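Local coordinates for cellulosomal scaffoldin adaptor protein B (Acetivibrio cellulolyticus, PDB 3FNK) that serves as a type II cohesin module of a cellulosomal scaffoldin, a dockerin-binding module that probably contributes to cellulosome assembly by receiving partner dockerins, at residues V31-I36 / G118-V123; E79-I84 / E106-S111. One frame throughout, in Å; residues are numbered along the deposited sequence. Where two conformers were deposited one is given.

Contact 1. Residues V31-I36 / G118-V123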
loop_
_atom_site.group_PDB
_atom_site.type_symbol
_atom_site.label_atom_id
_atom_site.label_comp_id
_atom_site.label_asym_id
_atom_site.label_seq_id
_atom_site.Cartn_x
_atom_site.Cartn_y
_atom_site.Cartn_z
ATOM N N VAL A 31 -2.944 -1.300 2.665
ATOM C CA VAL A 31 -2.038 -0.167 2.861
ATOM C C VAL A 31 -2.966 0.914 3.394
ATOM O O VAL A 31 -4.037 1.127 2.845
ATOM C CB VAL A 31 -1.343 0.285 1.529
ATOM C CG1 VAL A 31 -0.513 1.574 1.730
ATOM C CG2 VAL A 31 -0.463 -0.820 0.967
ATOM N N LYS A 32 -2.557 1.589 4.470
ATOM C CA LYS A 32 -3.408 2.552 5.142
ATOM C C LYS A 32 -2.566 3.605 5.881
ATOM O O LYS A 32 -1.403 3.363 6.235
ATOM C CB LYS A 32 -4.321 1.816 6.127
ATOM C CG LYS A 32 -3.538 0.995 7.181
ATOM C CD LYS A 32 -4.539 0.104 7.932
ATOM C CE LYS A 32 -3.875 -0.805 8.939
ATOM N NZ LYS A 32 -5.006 -1.504 9.671
ATOM N N ILE A 33 -3.154 4.766 6.116
ATOM C CA ILE A 33 -2.395 5.870 6.650
ATOM C C ILE A 33 -3.123 6.474 7.828
ATOM O O ILE A 33 -4.326 6.292 8.002
ATOM C CB ILE A 33 -2.137 6.991 5.624
ATOM C CG1 ILE A 33 -3.446 7.430 4.925
ATOM C CG2 ILE A 33 -1.113 6.561 4.616
ATOM C CD1 ILE A 33 -3.364 8.883 4.242
ATOM N N ASN A 34 -2.350 7.212 8.620
ATOM C CA ASN A 34 -2.853 7.868 9.795
ATOM C C ASN A 34 -2.257 9.241 9.853
ATOM O O ASN A 34 -1.020 9.408 9.857
ATOM C CB ASN A 34 -2.520 7.061 11.076
ATOM C CG ASN A 34 -3.203 7.639 12.319
ATOM O OD1 ASN A 34 -4.419 7.792 12.341
ATOM N ND2 ASN A 34 -2.408 8.044 13.314
ATOM N N LYS A 35 -3.160 10.215 9.862
ATOM C CA LYS A 35 -2.861 11.631 10.059
ATOM C C LYS A 35 -1.764 12.198 9.151
ATOM O O LYS A 35 -0.771 12.787 9.609
ATOM C CB LYS A 35 -2.604 11.933 11.538
ATOM C CG LYS A 35 -3.837 11.728 12.392
ATOM C CD LYS A 35 -3.724 12.516 13.715
ATOM C CE LYS A 35 -2.830 11.823 14.665
ATOM N NZ LYS A 35 -2.664 12.509 16.021
ATOM N N ILE A 36 -1.971 12.022 7.849
ATOM C CA ILE A 36 -1.089 12.602 6.855
ATOM C C ILE A 36 -1.744 13.904 6.389
ATOM O O ILE A 36 -2.833 13.887 5.801
ATOM C CB ILE A 36 -0.829 11.626 5.673
ATOM C CG1 ILE A 36 -0.302 10.262 6.173
ATOM C CG2 ILE A 36 0.143 12.251 4.635
ATOM C CD1 ILE A 36 1.040 10.261 6.929
ATOM N N GLY A 118 -7.010 6.736 6.669
ATOM C CA GLY A 118 -7.816 5.711 6.070
ATOM C C GLY A 118 -7.033 4.749 5.201
ATOM O O GLY A 118 -5.800 4.821 5.078
ATOM N N THR A 119 -7.763 3.844 4.576
ATOM C CA THR A 119 -7.103 2.841 3.748
ATOM C C THR A 119 -6.898 3.373 2.306
ATOM O O THR A 119 -7.714 4.149 1.790
ATOM C CB THR A 119 -7.910 1.546 3.717
ATOM O OG1 THR A 119 -9.188 1.846 3.169
ATOM C CG2 THR A 119 -8.080 0.996 5.149
ATOM N N LEU A 120 -5.815 2.899 1.687
ATOM C CA LEU A 120 -5.342 3.364 0.386
ATOM C C LEU A 120 -5.462 2.333 -0.717
ATOM O O LEU A 120 -5.652 2.683 -1.875
ATOM C CB LEU A 120 -3.859 3.799 0.475
ATOM C CG LEU A 120 -3.490 4.951 1.424
ATOM C CD1 LEU A 120 -2.069 5.359 1.140
ATOM C CD2 LEU A 120 -4.424 6.143 1.257
ATOM N N ALA A 121 -5.320 1.061 -0.352
ATOM C CA ALA A 121 -5.086 0.021 -1.321
ATOM C C ALA A 121 -5.093 -1.347 -0.658
ATOM O O ALA A 121 -4.543 -1.542 0.473
ATOM C CB ALA A 121 -3.753 0.252 -2.007
ATOM N N VAL A 122 -5.699 -2.294 -1.369
ATOM C CA VAL A 122 -5.749 -3.677 -0.931
ATOM C C VAL A 122 -5.156 -4.579 -2.009
ATOM O O VAL A 122 -5.510 -4.506 -3.194
ATOM C CB VAL A 122 -7.174 -4.139 -0.606
ATOM C CG1 VAL A 122 -7.138 -5.505 0.098
ATOM C CG2 VAL A 122 -7.903 -3.130 0.240
ATOM N N VAL A 123 -4.216 -5.403 -1.577
ATOM C CA VAL A 123 -3.598 -6.389 -2.398
ATOM C C VAL A 123 -3.841 -7.751 -1.728
ATOM O O VAL A 123 -4.030 -7.816 -0.510
ATOM C CB VAL A 123 -2.119 -6.062 -2.490
ATOM C CG1 VAL A 123 -1.365 -7.127 -3.216
ATOM C CG2 VAL A 123 -1.945 -4.703 -3.196
#

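Contact 2. Residues E79-I84 / E106-S111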
loop_
_atom_site.group_PDB
_atom_site.type_symbol
_atom_site.label_atom_id
_atom_site.label_comp_id
_atom_site.label_asym_id
_atom_site.label_seq_id
_atom_site.Cartn_x
_atom_site.Cartn_y
_atom_site.Cartn_z
ATOM N N GLU A 79 -14.518 10.938 -7.283
ATOM C CA GLU A 79 -14.347 11.099 -8.726
ATOM C C GLU A 79 -14.158 12.538 -9.148
ATOM O O GLU A 79 -13.399 12.804 -10.055
ATOM C CB GLU A 79 -15.469 10.422 -9.533
ATOM C CG GLU A 79 -15.361 8.861 -9.630
ATOM C CD GLU A 79 -13.956 8.283 -10.093
ATOM O OE1 GLU A 79 -13.312 8.780 -11.067
ATOM O OE2 GLU A 79 -13.499 7.287 -9.478
ATOM N N ASP A 80 -14.797 13.462 -8.443
ATOM C CA ASP A 80 -14.571 14.898 -8.610
ATOM C C ASP A 80 -13.123 15.383 -8.603
ATOM O O ASP A 80 -12.820 16.441 -9.173
ATOM C CB ASP A 80 -15.354 15.672 -7.556
ATOM C CG ASP A 80 -16.848 15.574 -7.775
ATOM O OD1 ASP A 80 -17.257 14.996 -8.816
ATOM O OD2 ASP A 80 -17.597 16.052 -6.902
ATOM N N TYR A 81 -12.234 14.634 -7.945
ATOM C CA TYR A 81 -10.833 15.082 -7.795
ATOM C C TYR A 81 -9.910 14.371 -8.790
ATOM O O TYR A 81 -8.687 14.576 -8.801
ATOM C CB TYR A 81 -10.374 14.861 -6.350
ATOM C CG TYR A 81 -11.255 15.504 -5.300
ATOM C CD1 TYR A 81 -11.330 14.970 -4.007
ATOM C CD2 TYR A 81 -11.973 16.663 -5.574
ATOM C CE1 TYR A 81 -12.124 15.538 -3.047
ATOM C CE2 TYR A 81 -12.773 17.241 -4.618
ATOM C CZ TYR A 81 -12.837 16.674 -3.363
ATOM O OH TYR A 81 -13.606 17.255 -2.414
ATOM N N GLY A 82 -10.506 13.563 -9.658
ATOM C CA GLY A 82 -9.783 12.950 -10.778
ATOM C C GLY A 82 -8.650 12.016 -10.343
ATOM O O GLY A 82 -7.485 12.269 -10.632
ATOM N N PRO A 83 -8.984 10.931 -9.642
ATOM C CA PRO A 83 -7.934 9.957 -9.272
ATOM C C PRO A 83 -7.382 9.159 -10.479
ATOM O O PRO A 83 -8.122 8.818 -11.409
ATOM C CB PRO A 83 -8.649 9.013 -8.296
ATOM C CG PRO A 83 -10.103 9.095 -8.700
ATOM C CD PRO A 83 -10.300 10.554 -9.122
ATOM N N ILE A 84 -6.078 8.946 -10.485
ATOM C CA ILE A 84 -5.485 8.077 -11.465
ATOM C C ILE A 84 -4.693 7.013 -10.674
ATOM O O ILE A 84 -4.098 7.321 -9.623
ATOM C CB ILE A 84 -4.682 8.934 -12.502
ATOM C CG1 ILE A 84 -4.206 8.103 -13.683
ATOM C CG2 ILE A 84 -3.538 9.705 -11.849
ATOM C CD1 ILE A 84 -3.440 8.947 -14.710
ATOM N N GLU A 106 -6.797 21.583 -7.257
ATOM C CA GLU A 106 -7.532 22.816 -6.955
ATOM C C GLU A 106 -8.974 22.541 -6.475
ATOM O O GLU A 106 -9.403 23.125 -5.455
ATOM C CB GLU A 106 -7.517 23.767 -8.141
ATOM C CG GLU A 106 -7.966 25.190 -7.765
ATOM C CD GLU A 106 -7.784 26.119 -8.917
ATOM O OE1 GLU A 106 -7.970 25.679 -10.075
ATOM O OE2 GLU A 106 -7.404 27.280 -8.692
ATOM N N VAL A 107 -9.696 21.665 -7.184
ATOM C CA VAL A 107 -11.066 21.231 -6.778
ATOM C C VAL A 107 -11.011 20.639 -5.353
ATOM O O VAL A 107 -11.750 21.067 -4.444
ATOM C CB VAL A 107 -11.696 20.210 -7.765
ATOM C CG1 VAL A 107 -13.144 19.809 -7.332
ATOM C CG2 VAL A 107 -11.708 20.739 -9.235
ATOM N N TYR A 108 -10.088 19.697 -5.159
ATOM C CA TYR A 108 -9.810 19.107 -3.841
ATOM C C TYR A 108 -9.509 20.175 -2.765
ATOM O O TYR A 108 -10.153 20.218 -1.720
ATOM C CB TYR A 108 -8.637 18.114 -3.965
ATOM C CG TYR A 108 -8.302 17.278 -2.722
ATOM C CD1 TYR A 108 -9.272 16.981 -1.748
ATOM C CD2 TYR A 108 -7.030 16.713 -2.580
ATOM C CE1 TYR A 108 -8.957 16.177 -0.631
ATOM C CE2 TYR A 108 -6.709 15.902 -1.491
ATOM C CZ TYR A 108 -7.664 15.630 -0.513
ATOM O OH TYR A 108 -7.336 14.803 0.562
ATOM N N ARG A 109 -8.549 21.040 -3.005
ATOM C CA ARG A 109 -8.236 22.068 -2.021
ATOM C C ARG A 109 -9.499 22.858 -1.693
ATOM O O ARG A 109 -9.730 23.199 -0.524
ATOM C CB ARG A 109 -7.113 23.005 -2.493
ATOM C CG ARG A 109 -5.704 22.339 -2.582
ATOM C CD ARG A 109 -4.619 23.361 -2.928
ATOM N NE ARG A 109 -4.864 24.141 -4.151
ATOM C CZ ARG A 109 -4.375 23.851 -5.361
ATOM N NH1 ARG A 109 -3.619 22.770 -5.555
ATOM N NH2 ARG A 109 -4.633 24.652 -6.387
ATOM N N ALA A 110 -10.331 23.120 -2.700
ATOM C CA ALA A 110 -11.511 23.985 -2.489
ATOM C C ALA A 110 -12.554 23.371 -1.528
ATOM O O ALA A 110 -13.304 24.084 -0.894
ATOM C CB ALA A 110 -12.144 24.403 -3.832
ATOM N N SER A 111 -12.557 22.052 -1.377
ATOM C CA SER A 111 -13.490 21.411 -0.474
ATOM C C SER A 111 -13.139 21.653 0.999
ATOM O O SER A 111 -13.987 21.467 1.868
ATOM C CB SER A 111 -13.503 19.909 -0.695
ATOM O OG SER A 111 -12.253 19.396 -0.267
#

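Contact 1. Residues V31-I36 / G118-V123
Leu120 lays its two methyl branches against Ile33, the two side chains crossing at about a right angle: CD1 lies 3.8 Å from Ile33 CG2, while CD2 comes up to CG1 and CD1 of the same isoleucine. CD1 also reaches Val31 CG1, at 4.1 Å, bridging two residues that project from the same face of their strand. Ile33 holds CG1 between its backbone N and carbonyl carbon (chi1 51°), which carries that atom over the carbonyl oxygen of Gly118 and against Leu120 CD2. The antiparallel ladder slips by one residue here, a classic beta bulge in which Leu120 and Ala121 both face Val31, consistent with Leu120 reaching the side chains of Val31 and Ile33. The carbonyl oxygen of Val31 marks the irregularity. It takes a nearly straight bond from Leu120 N (2.8 Å, 167° at the hydrogen) and a weak, more bent one from Ala121 N at 3.4 Å. Val31 N in turn donates to Ala121 O at 2.7 Å, and beyond the bulge Ile33 and Gly118 form a regular hydrogen-bonded pair, Ile33 N to Gly118 O and Gly118 N to Ile33 O. Between these two hydrogen-bonded pairs, Val31-Ala121 and Ile33-Gly118, Lys32 and Thr119 make a non-hydrogen-bonded pair whose side chains occupy the other face; Lys32 CB meets Thr119 CG2 at 4.0 Å, and Thr119 OG1 is bonded to the backbone N of Glu74. The backbone of Gly118, with phi at 154°, adopts a conformation in which a CB would press on the preceding carbonyl oxygen. Strand 26-34 is flanked on its second edge by strand 11-16, and Phe39 and Tyr42 of strand 39-47, from the other sheet, pack against the Leu120 face.

Contact 2. Residues E79-I84 / E106-S111
A chi1 of -55° sets Tyr81 CG anti to its carbonyl carbon, and a chi1 of -173° sets Tyr108 CG anti to its backbone N; the two rings meet from these starting points. One face of the Tyr81 ring rests on the helix backbone at Tyr108, whose CA sits 3.8 Å from the ring centroid, close to the ring normal, in a CH-pi contact. The two side chains cross at about a right angle, although their ring planes are inclined by only 34°, and the closest approach is from Tyr81 CE1 to Tyr108 CD1 at 3.5 Å. Val107, one residue earlier on the helix, places CG1 at the edge of the Tyr81 ring, in its plane and 3.8 Å from CE2. The phenol oxygen of Tyr81 reaches Ser111, lying 3.2 Å from its CB. Ser111 folds its hydroxyl back onto the helix, OG donating to Tyr108 O at 2.7 Å in the plane of that carbonyl. The same oxygen also accepts from Ser111 N, so two donors from one residue grip it. Tyr108 OH is held by the backbone N of Glu115 and by Phe39 O, which fixes the far end of that ring. Tyr102 meets both tyrosines edge-to-face, and Trp155 meets Tyr108 in the same manner, making the contact part of an aromatic cluster at the protein surface. A 3-10 turn leading toward strand 83-87 is thereby packed against the short helix 105-111 that follows strand 95-102, an example of a helix joined by aromatic packing to the margin of the cohesin beta fold.

In the fold
The two contacts lie in one cohesin domain, their centres about 18 Å apart and their nearest atoms about 7 Å apart, without touching. Both segments of contact 2 come between the two strands that contact 1 pairs: strand 26-34 comes first, then the 3-10 turn and strand 83-87, then helix 105-111, and finally strand 118-127, which returns to pair with strand 26-34. Contact 1 belongs to the mixed sheet near the centre of the chain, whereas contact 2 sits at the surface, where one segment runs into strand 83-87 of the antiparallel sheet. Phe39 links their surroundings, its side chain packing against Ile33 and Leu120 of contact 1 and its carbonyl oxygen hydrogen-bonded to Tyr108 OH of contact 2.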